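Long-range contacts in putative esterase PA1618 (Pseudomonas aeruginosa, PDB 4QD8), which probably hydrolyses acyl-CoA thioesters such as 1,4-dihydroxy-2-naphthoyl-CoA as a hotdog-fold thioesterase of the PaaI family, and binds phenacyl-CoA: residues L25-E30 with A39-D44; F51-G56 with G94-R99; G98-V103 with I118-D123. All coordinates share one frame; numbering follows the deposited sequence.

Contact 1 (L25-E30 with A39-D44)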
loop_
_atom_site.group_PDB
_atom_site.type_symbol
_atom_site.label_atom_id
_atom_site.label_comp_id
_atom_site.label_asym_id
_atom_site.label_seq_id
_atom_site.Cartn_x
_atom_site.Cartn_y
_atom_site.Cartn_z
ATOM N N LEU A 25 11.138 -0.809 22.633
ATOM C CA LEU A 25 11.827 -1.605 21.613
ATOM C C LEU A 25 13.283 -1.214 21.381
ATOM O O LEU A 25 13.955 -1.821 20.557
ATOM C CB LEU A 25 11.066 -1.550 20.285
ATOM C CG LEU A 25 9.599 -1.979 20.321
ATOM C CD1 LEU A 25 9.042 -1.944 18.899
ATOM C CD2 LEU A 25 9.461 -3.369 20.940
ATOM N N GLY A 26 13.766 -0.184 22.072
ATOM C CA GLY A 26 15.146 0.228 21.912
ATOM C C GLY A 26 15.432 1.032 20.660
ATOM O O GLY A 26 16.570 1.090 20.200
ATOM N N ILE A 27 14.406 1.678 20.113
ATOM C CA ILE A 27 14.622 2.578 18.985
ATOM C C ILE A 27 15.523 3.738 19.395
ATOM O O ILE A 27 15.322 4.377 20.434
ATOM C CB ILE A 27 13.287 3.085 18.385
ATOM C CG1 ILE A 27 12.515 1.920 17.761
ATOM C CG2 ILE A 27 13.545 4.177 17.334
ATOM C CD1 ILE A 27 11.097 2.295 17.236
ATOM N N ARG A 28 16.544 3.975 18.584
ATOM C CA ARG A 28 17.524 5.009 18.868
ATOM C C ARG A 28 17.674 5.907 17.651
ATOM O O ARG A 28 18.067 5.439 16.583
ATOM C CB ARG A 28 18.871 4.355 19.218
ATOM C CG ARG A 28 19.972 5.335 19.591
ATOM C CD ARG A 28 21.286 4.609 19.872
ATOM N NE ARG A 28 21.889 4.055 18.657
ATOM C CZ ARG A 28 22.639 2.956 18.623
ATOM N NH1 ARG A 28 22.879 2.276 19.734
ATOM N NH2 ARG A 28 23.135 2.525 17.469
ATOM N N PHE A 29 17.343 7.191 17.804
ATOM C CA PHE A 29 17.646 8.165 16.759
ATOM C C PHE A 29 19.148 8.400 16.753
ATOM O O PHE A 29 19.720 8.727 17.796
ATOM C CB PHE A 29 16.871 9.462 16.992
ATOM C CG PHE A 29 15.391 9.295 16.788
ATOM C CD1 PHE A 29 14.590 8.808 17.805
ATOM C CD2 PHE A 29 14.816 9.574 15.555
ATOM C CE1 PHE A 29 13.223 8.613 17.607
ATOM C CE2 PHE A 29 13.465 9.389 15.346
ATOM C CZ PHE A 29 12.661 8.903 16.376
ATOM N N GLU A 30 19.771 8.218 15.588
ATOM C CA GLU A 30 21.223 8.082 15.485
ATOM C C GLU A 30 21.917 9.217 14.769
ATOM O O GLU A 30 23.056 9.567 15.090
ATOM C CB GLU A 30 21.558 6.832 14.682
ATOM C CG GLU A 30 20.788 5.614 15.073
ATOM C CD GLU A 30 21.596 4.374 14.864
ATOM O OE1 GLU A 30 21.764 3.620 15.849
ATOM O OE2 GLU A 30 22.060 4.163 13.717
ATOM N N ALA A 39 17.360 6.299 12.294
ATOM C CA ALA A 39 17.162 5.635 13.585
ATOM C C ALA A 39 17.398 4.148 13.404
ATOM O O ALA A 39 17.202 3.625 12.316
ATOM C CB ALA A 39 15.740 5.862 14.106
ATOM N N SER A 40 17.802 3.469 14.473
ATOM C CA SER A 40 18.030 2.033 14.422
ATOM C C SER A 40 17.310 1.343 15.567
ATOM O O SER A 40 16.844 1.996 16.503
ATOM C CB SER A 40 19.521 1.719 14.475
ATOM O OG SER A 40 20.037 2.005 15.763
ATOM N N MET A 41 17.211 0.021 15.486
ATOM C CA MET A 41 16.461 -0.753 16.456
ATOM C C MET A 41 17.123 -2.111 16.564
ATOM O O MET A 41 17.551 -2.660 15.558
ATOM C CB MET A 41 15.028 -0.930 15.956
ATOM C CG MET A 41 14.055 -1.574 16.944
ATOM S SD MET A 41 12.383 -1.662 16.263
ATOM C CE MET A 41 12.682 -2.667 14.817
ATOM N N PRO A 42 17.209 -2.660 17.785
ATOM C CA PRO A 42 17.781 -4.008 17.927
ATOM C C PRO A 42 16.897 -5.090 17.323
ATOM O O PRO A 42 15.667 -4.968 17.323
ATOM C CB PRO A 42 17.846 -4.202 19.449
ATOM C CG PRO A 42 16.790 -3.266 19.991
ATOM C CD PRO A 42 16.872 -2.064 19.088
ATOM N N VAL A 43 17.533 -6.131 16.790
ATOM C CA VAL A 43 16.833 -7.331 16.351
ATOM C C VAL A 43 17.074 -8.394 17.415
ATOM O O VAL A 43 18.115 -9.067 17.418
ATOM C CB VAL A 43 17.332 -7.804 14.969
ATOM C CG1 VAL A 43 16.592 -9.049 14.524
ATOM C CG2 VAL A 43 17.172 -6.675 13.932
ATOM N N ASP A 44 16.126 -8.512 18.341
ATOM C CA ASP A 44 16.271 -9.432 19.463
ATOM C C ASP A 44 14.897 -9.881 19.960
ATOM O O ASP A 44 13.915 -9.742 19.243
ATOM C CB ASP A 44 17.172 -8.842 20.575
ATOM C CG ASP A 44 16.600 -7.583 21.226
ATOM O OD1 ASP A 44 15.369 -7.383 21.248
ATOM O OD2 ASP A 44 17.406 -6.796 21.751
#
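Ile27 and Met41 meet at the apolar centre, where CG1 of Ile27 lies 3.9 Å from SD of Met41. The Met41 chain leaves with CG anti to the backbone N (chi1 -173°) and runs straight to the sulfur, which sets SD beside the isoleucine branch; it bends only beyond, at the methyl. Leu25 CB flanks the same SD of Met41 at 4.2 Å. Farther along this face, Ala39 CB sits over one face of the Phe29 ring, offset toward the rim and 4.1 Å from CD2. Helix 56-72 covers the side: Ile27 reaches Leu62 and Ser65, and Phe29 reaches Met69.

Arg28 and Ser40 form an antiparallel hydrogen-bonded pair, Arg28 N to Ser40 O and Ser40 N to Arg28 O both 2.9 Å. Toward Gly26, which ends the preceding helix in a Schellman motif, Pro42 CG touches Leu25 O at 3.2 Å.

At the polar edge, a bend at chi3 (71°) turns the Arg28 guanidinium edge-on to the Glu30 carboxylate, in a salt bridge to OE1. Ser40 OG donates to the same oxygen, but this contact and that of Arg28 NH2 are modelled too short, leaving their geometry doubtful, and the Arg28 NE bond is weak. Arg99 NH2 is also hydrogen-bonded to Ser40 OG. The hairpin thus has an apolar face on the helix and a polar face where Arg28, with Arg99 nearby, may keep Glu30 ionised.

Contact 2 (F51-G56 with G94-R99)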
loop_
_atom_site.group_PDB
_atom_site.type_symbol
_atom_site.label_atom_id
_atom_site.label_comp_id
_atom_site.label_asym_id
_atom_site.label_seq_id
_atom_site.Cartn_x
_atom_site.Cartn_y
_atom_site.Cartn_z
ATOM N N PHE A 51 9.388 -17.092 15.311
ATOM C CA PHE A 51 10.359 -17.982 14.677
ATOM C C PHE A 51 11.756 -17.403 14.663
ATOM O O PHE A 51 12.651 -17.940 14.024
ATOM C CB PHE A 51 9.899 -18.345 13.270
ATOM C CG PHE A 51 8.561 -18.992 13.250
ATOM C CD1 PHE A 51 8.443 -20.357 13.444
ATOM C CD2 PHE A 51 7.414 -18.232 13.098
ATOM C CE1 PHE A 51 7.206 -20.965 13.454
ATOM C CE2 PHE A 51 6.169 -18.827 13.111
ATOM C CZ PHE A 51 6.064 -20.201 13.288
ATOM N N GLY A 52 11.939 -16.303 15.375
ATOM C CA GLY A 52 13.257 -15.755 15.576
ATOM C C GLY A 52 13.724 -14.771 14.518
ATOM O O GLY A 52 14.893 -14.395 14.515
ATOM N N LEU A 53 12.819 -14.358 13.627
ATOM C CA LEU A 53 13.115 -13.324 12.632
ATOM C C LEU A 53 12.566 -12.004 13.146
ATOM O O LEU A 53 11.614 -11.987 13.923
ATOM C CB LEU A 53 12.407 -13.622 11.311
ATOM C CG LEU A 53 12.775 -14.858 10.503
ATOM C CD1 LEU A 53 11.758 -15.080 9.396
ATOM C CD2 LEU A 53 14.147 -14.637 9.914
ATOM N N LEU A 54 13.150 -10.894 12.712
ATOM C CA LEU A 54 12.555 -9.590 12.998
ATOM C C LEU A 54 11.094 -9.569 12.522
ATOM O O LEU A 54 10.803 -9.872 11.370
ATOM C CB LEU A 54 13.376 -8.496 12.297
ATOM C CG LEU A 54 12.797 -7.087 12.359
ATOM C CD1 LEU A 54 12.702 -6.643 13.817
ATOM C CD2 LEU A 54 13.698 -6.179 11.540
ATOM N N HIS A 55 10.174 -9.233 13.428
ATOM C CA HIS A 55 8.739 -9.145 13.127
ATOM C C HIS A 55 8.529 -8.019 12.121
ATOM O O HIS A 55 9.047 -6.929 12.309
ATOM C CB HIS A 55 7.992 -8.833 14.440
ATOM C CG HIS A 55 6.505 -8.988 14.391
ATOM N ND1 HIS A 55 5.684 -8.238 13.569
ATOM C CD2 HIS A 55 5.670 -9.747 15.145
ATOM C CE1 HIS A 55 4.426 -8.549 13.799
ATOM N NE2 HIS A 55 4.384 -9.460 14.755
ATOM N N GLY A 56 7.789 -8.290 11.047
ATOM C CA GLY A 56 7.580 -7.291 10.013
ATOM C C GLY A 56 6.872 -6.064 10.549
ATOM O O GLY A 56 7.102 -4.947 10.087
ATOM N N GLY A 94 14.850 -11.211 5.481
ATOM C CA GLY A 94 14.719 -11.465 6.903
ATOM C C GLY A 94 15.968 -11.098 7.688
ATOM O O GLY A 94 17.088 -11.120 7.159
ATOM N N LEU A 95 15.788 -10.735 8.950
ATOM C CA LEU A 95 16.916 -10.457 9.843
ATOM C C LEU A 95 16.725 -11.246 11.128
ATOM O O LEU A 95 15.597 -11.407 11.590
ATOM C CB LEU A 95 17.013 -8.968 10.182
ATOM C CG LEU A 95 17.268 -8.025 9.009
ATOM C CD1 LEU A 95 17.121 -6.581 9.465
ATOM C CD2 LEU A 95 18.644 -8.284 8.457
ATOM N N ARG A 96 17.823 -11.734 11.707
ATOM C CA ARG A 96 17.747 -12.531 12.938
ATOM C C ARG A 96 18.445 -11.883 14.136
ATOM O O ARG A 96 18.059 -12.106 15.277
ATOM C CB ARG A 96 18.311 -13.943 12.716
ATOM C CG ARG A 96 17.421 -14.845 11.886
ATOM C CD ARG A 96 17.817 -16.322 12.018
ATOM N NE ARG A 96 16.944 -17.197 11.232
ATOM C CZ ARG A 96 15.832 -17.761 11.695
ATOM N NH1 ARG A 96 15.446 -17.546 12.948
ATOM N NH2 ARG A 96 15.100 -18.542 10.907
ATOM N N SER A 97 19.469 -11.081 13.887
ATOM C CA SER A 97 20.224 -10.480 14.980
ATOM C C SER A 97 20.857 -9.177 14.536
ATOM O O SER A 97 20.669 -8.739 13.394
ATOM C CB SER A 97 21.307 -11.445 15.469
ATOM O OG SER A 97 22.160 -11.791 14.396
ATOM N N GLY A 98 21.611 -8.558 15.439
ATOM C CA GLY A 98 22.194 -7.253 15.185
ATOM C C GLY A 98 21.151 -6.162 15.314
ATOM O O GLY A 98 20.268 -6.240 16.166
ATOM N N ARG A 99 21.266 -5.138 14.473
ATOM C CA ARG A 99 20.307 -4.033 14.479
ATOM C C ARG A 99 19.786 -3.772 13.075
ATOM O O ARG A 99 20.436 -4.103 12.077
ATOM C CB ARG A 99 20.946 -2.749 15.025
ATOM C CG ARG A 99 21.489 -2.856 16.453
ATOM C CD ARG A 99 22.090 -1.541 16.907
ATOM N NE ARG A 99 21.087 -0.496 17.103
ATOM C CZ ARG A 99 20.264 -0.433 18.145
ATOM N NH1 ARG A 99 20.311 -1.365 19.092
ATOM N NH2 ARG A 99 19.384 0.558 18.248
HETATM O O HOH W 1 12.576 -10.398 9.250
#
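Leu54 N donates to Leu95 O at 2.7 Å with an N-H...O angle of 164°, and Leu53 CA brings a C-H toward the same Leu95 O at 3.3 Å. Beside this bond the two leucines run in the same direction, CD2 of Leu54 4.0 Å from CD1 of Leu95. A second tie is indirect: one water donates to Leu54 O (2.8 Å) and accepts from Leu95 N (3.2 Å).

Arg96 makes the other direct link. Extended from CG to NE, its chain carries the guanidinium alongside the Phe51-Gly52 backbone, and NH1 of Arg96 meets Phe51 O at 3.0 Å on a carbonyl lone pair. That oxygen lies 16° out of the guanidinium plane, so the bond is slightly tilted. Leu53 CD2 rests over the centre of one guanidinium face, 4.0 Å from CZ of Arg96, giving the flat group an apolar cover. Gly52 follows with positive phi (89°), and its lack of a side chain leaves room for NH1.

In the next shell, Gln49 OE1 accepts from both Phe51 N and Leu53 N, and His48 NE2 is hydrogen-bonded to Arg96 O. Phe51 stacks on Tyr72 of the second subunit, while His55 NE2 bonds Ser65 OG of that subunit. His55 is the N-cap of helix 56-72, and its ND1 caps Gly57 N; this is the central helix of the hotdog fold, and the His-Gly-Gly sequence at its start is characteristic of the PaaI family.

Contact 3 (G98-V103 with I118-D123)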
loop_
_atom_site.group_PDB
_atom_site.type_symbol
_atom_site.label_atom_id
_atom_site.label_comp_id
_atom_site.label_asym_id
_atom_site.label_seq_id
_atom_site.Cartn_x
_atom_site.Cartn_y
_atom_site.Cartn_z
ATOM N N GLY A 98 21.611 -8.558 15.439
ATOM C CA GLY A 98 22.194 -7.253 15.185
ATOM C C GLY A 98 21.151 -6.162 15.314
ATOM O O GLY A 98 20.268 -6.240 16.166
ATOM N N ARG A 99 21.266 -5.138 14.473
ATOM C CA ARG A 99 20.307 -4.033 14.479
ATOM C C ARG A 99 19.786 -3.772 13.075
ATOM O O ARG A 99 20.436 -4.103 12.077
ATOM C CB ARG A 99 20.946 -2.749 15.025
ATOM C CG ARG A 99 21.489 -2.856 16.453
ATOM C CD ARG A 99 22.090 -1.541 16.907
ATOM N NE ARG A 99 21.087 -0.496 17.103
ATOM C CZ ARG A 99 20.264 -0.433 18.145
ATOM N NH1 ARG A 99 20.311 -1.365 19.092
ATOM N NH2 ARG A 99 19.384 0.558 18.248
ATOM N N VAL A 100 18.602 -3.176 13.005
ATOM C CA VAL A 100 18.060 -2.740 11.729
ATOM C C VAL A 100 18.059 -1.212 11.723
ATOM O O VAL A 100 17.664 -0.578 12.707
ATOM C CB VAL A 100 16.657 -3.334 11.462
ATOM C CG1 VAL A 100 15.685 -3.005 12.584
ATOM C CG2 VAL A 100 16.124 -2.875 10.104
ATOM N N THR A 101 18.542 -0.629 10.628
ATOM C CA THR A 101 18.714 0.824 10.528
ATOM C C THR A 101 17.770 1.397 9.472
ATOM O O THR A 101 17.724 0.896 8.350
ATOM C CB THR A 101 20.166 1.157 10.148
ATOM O OG1 THR A 101 21.044 0.674 11.173
ATOM C CG2 THR A 101 20.364 2.663 10.005
ATOM N N ALA A 102 17.020 2.437 9.839
ATOM C CA ALA A 102 16.059 3.049 8.926
ATOM C C ALA A 102 16.510 4.464 8.597
ATOM O O ALA A 102 16.955 5.193 9.478
ATOM C CB ALA A 102 14.673 3.078 9.561
ATOM N N VAL A 103 16.397 4.847 7.329
ATOM C CA VAL A 103 16.713 6.221 6.914
ATOM C C VAL A 103 15.480 6.819 6.251
ATOM O O VAL A 103 14.929 6.226 5.327
ATOM C CB VAL A 103 17.891 6.250 5.928
ATOM C CG1 VAL A 103 18.280 7.690 5.575
ATOM C CG2 VAL A 103 19.096 5.533 6.520
ATOM N N ILE A 118 11.103 5.510 3.456
ATOM C CA ILE A 118 11.912 4.989 4.557
ATOM C C ILE A 118 12.582 3.683 4.143
ATOM O O ILE A 118 11.907 2.727 3.753
ATOM C CB ILE A 118 11.080 4.830 5.843
ATOM C CG1 ILE A 118 10.515 6.199 6.233
ATOM C CG2 ILE A 118 11.952 4.310 6.994
ATOM C CD1 ILE A 118 9.195 6.140 6.931
ATOM N N ARG A 119 13.915 3.670 4.187
ATOM C CA ARG A 119 14.690 2.498 3.751
ATOM C C ARG A 119 15.368 1.830 4.948
ATOM O O ARG A 119 16.068 2.494 5.714
ATOM C CB ARG A 119 15.783 2.897 2.741
ATOM C CG ARG A 119 15.338 3.723 1.534
ATOM C CD ARG A 119 14.321 3.001 0.690
ATOM N NE ARG A 119 13.936 3.814 -0.464
ATOM C CZ ARG A 119 14.517 3.751 -1.659
ATOM N NH1 ARG A 119 15.508 2.895 -1.878
ATOM N NH2 ARG A 119 14.092 4.537 -2.640
ATOM N N LEU A 120 15.193 0.515 5.081
ATOM C CA LEU A 120 15.754 -0.228 6.208
ATOM C C LEU A 120 16.766 -1.249 5.717
ATOM O O LEU A 120 16.614 -1.826 4.629
ATOM C CB LEU A 120 14.659 -0.956 7.001
ATOM C CG LEU A 120 13.807 -0.127 7.964
ATOM C CD1 LEU A 120 12.900 0.813 7.194
ATOM C CD2 LEU A 120 12.986 -1.026 8.857
ATOM N N SER A 121 17.783 -1.472 6.537
ATOM C CA SER A 121 18.791 -2.485 6.234
ATOM C C SER A 121 19.377 -3.054 7.523
ATOM O O SER A 121 19.431 -2.380 8.564
ATOM C CB SER A 121 19.893 -1.900 5.346
ATOM O OG SER A 121 20.551 -0.836 6.002
ATOM N N GLY A 122 19.792 -4.313 7.457
ATOM C CA GLY A 122 20.458 -4.927 8.583
ATOM C C GLY A 122 21.920 -4.541 8.590
ATOM O O GLY A 122 22.365 -3.701 7.796
ATOM N N ASP A 123 22.679 -5.155 9.485
ATOM C CA ASP A 123 24.061 -4.736 9.658
ATOM C C ASP A 123 24.930 -5.082 8.454
ATOM O O ASP A 123 25.985 -4.484 8.270
ATOM C CB ASP A 123 24.628 -5.294 10.961
ATOM C CG ASP A 123 23.987 -4.661 12.183
ATOM O OD1 ASP A 123 23.647 -3.457 12.123
ATOM O OD2 ASP A 123 23.821 -5.364 13.195
HETATM O O HOH W 2 21.054 -6.879 11.357
HETATM O O HOH W 3 21.861 -1.875 10.756
#
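Thr101 N donates to Ser121 O at 2.8 Å in a nearly straight bond (N-H...O 172°), and the C-H of Val100 CA comes to Ser121 O from the same side, at 3.5 Å. Ser121 N returns a bond to Thr101 O, which completes one antiparallel hydrogen-bonded pair. Val103 and Arg119 form another, and Ala102 with Leu120 is the non-hydrogen-bonded pair between them.

One face of this ladder is apolar. Val100 CG2 meets Leu120 CD2 at 3.8 Å, the two chains slanting across each other. Ala102 CB lies against Leu120 CG at 3.7 Å and also touches Ile118 CG2 at 3.9 Å. Leu62, Ala63 and Leu66 of helix 56-72 pack against Val100, Ala102 and Ile118, the helix wrapped by an antiparallel sheet that defines the hotdog fold. Strand 99-106 pairs on its other edge with strand 36-42, and strand 113-121 with strand 127-139.

Beyond Gly122 the two strands are joined by a side chain. Asp123 CG stands anti to its carbonyl carbon (chi1 -69°), which turns the carboxylate back toward Arg99; Arg99 N reaches OD2 of Asp123 at 2.9 Å from above the carboxylate plane, 39° out of it. Gly98, lacking a side chain, lets OD2 of Asp123 come within 3.2 Å of its CA. One water bridges Arg99 O and Asp123 N. Another donates to OD1 of Asp123 and is also hydrogen-bonded to Thr101 OG1, 2.7 Å from this hydroxyl. The Arg99 guanidinium leads away to Ser40 OG, while Arg119 NE pairs with Asp117 and the Arg119 side chain packs on Ile107 of the third subunit.

In the fold
Followed from the N terminus, the contacts come in series and none encloses another. Contact 1 closes the short hairpin of strands 28-32 and 36-42. Contact 2 then closes a longer loop, bringing the start of helix 56-72 beside the turn that follows strand 80-91. Contact 3 begins on the residues where contact 2 ends, sharing Gly98 and Arg99, and closes the stretch joining strands 99-106 and 113-121. In space they adjoin: Ala39 O to Ala102 N, 2.8 Å, pairs strand 36-42 of contact 1 with strand 99-106 of contact 3 in one sheet, and Leu54 CD2 lies 3.9 Å from Val100 CG1, linking the helix-start loop of contact 2 to the sheet.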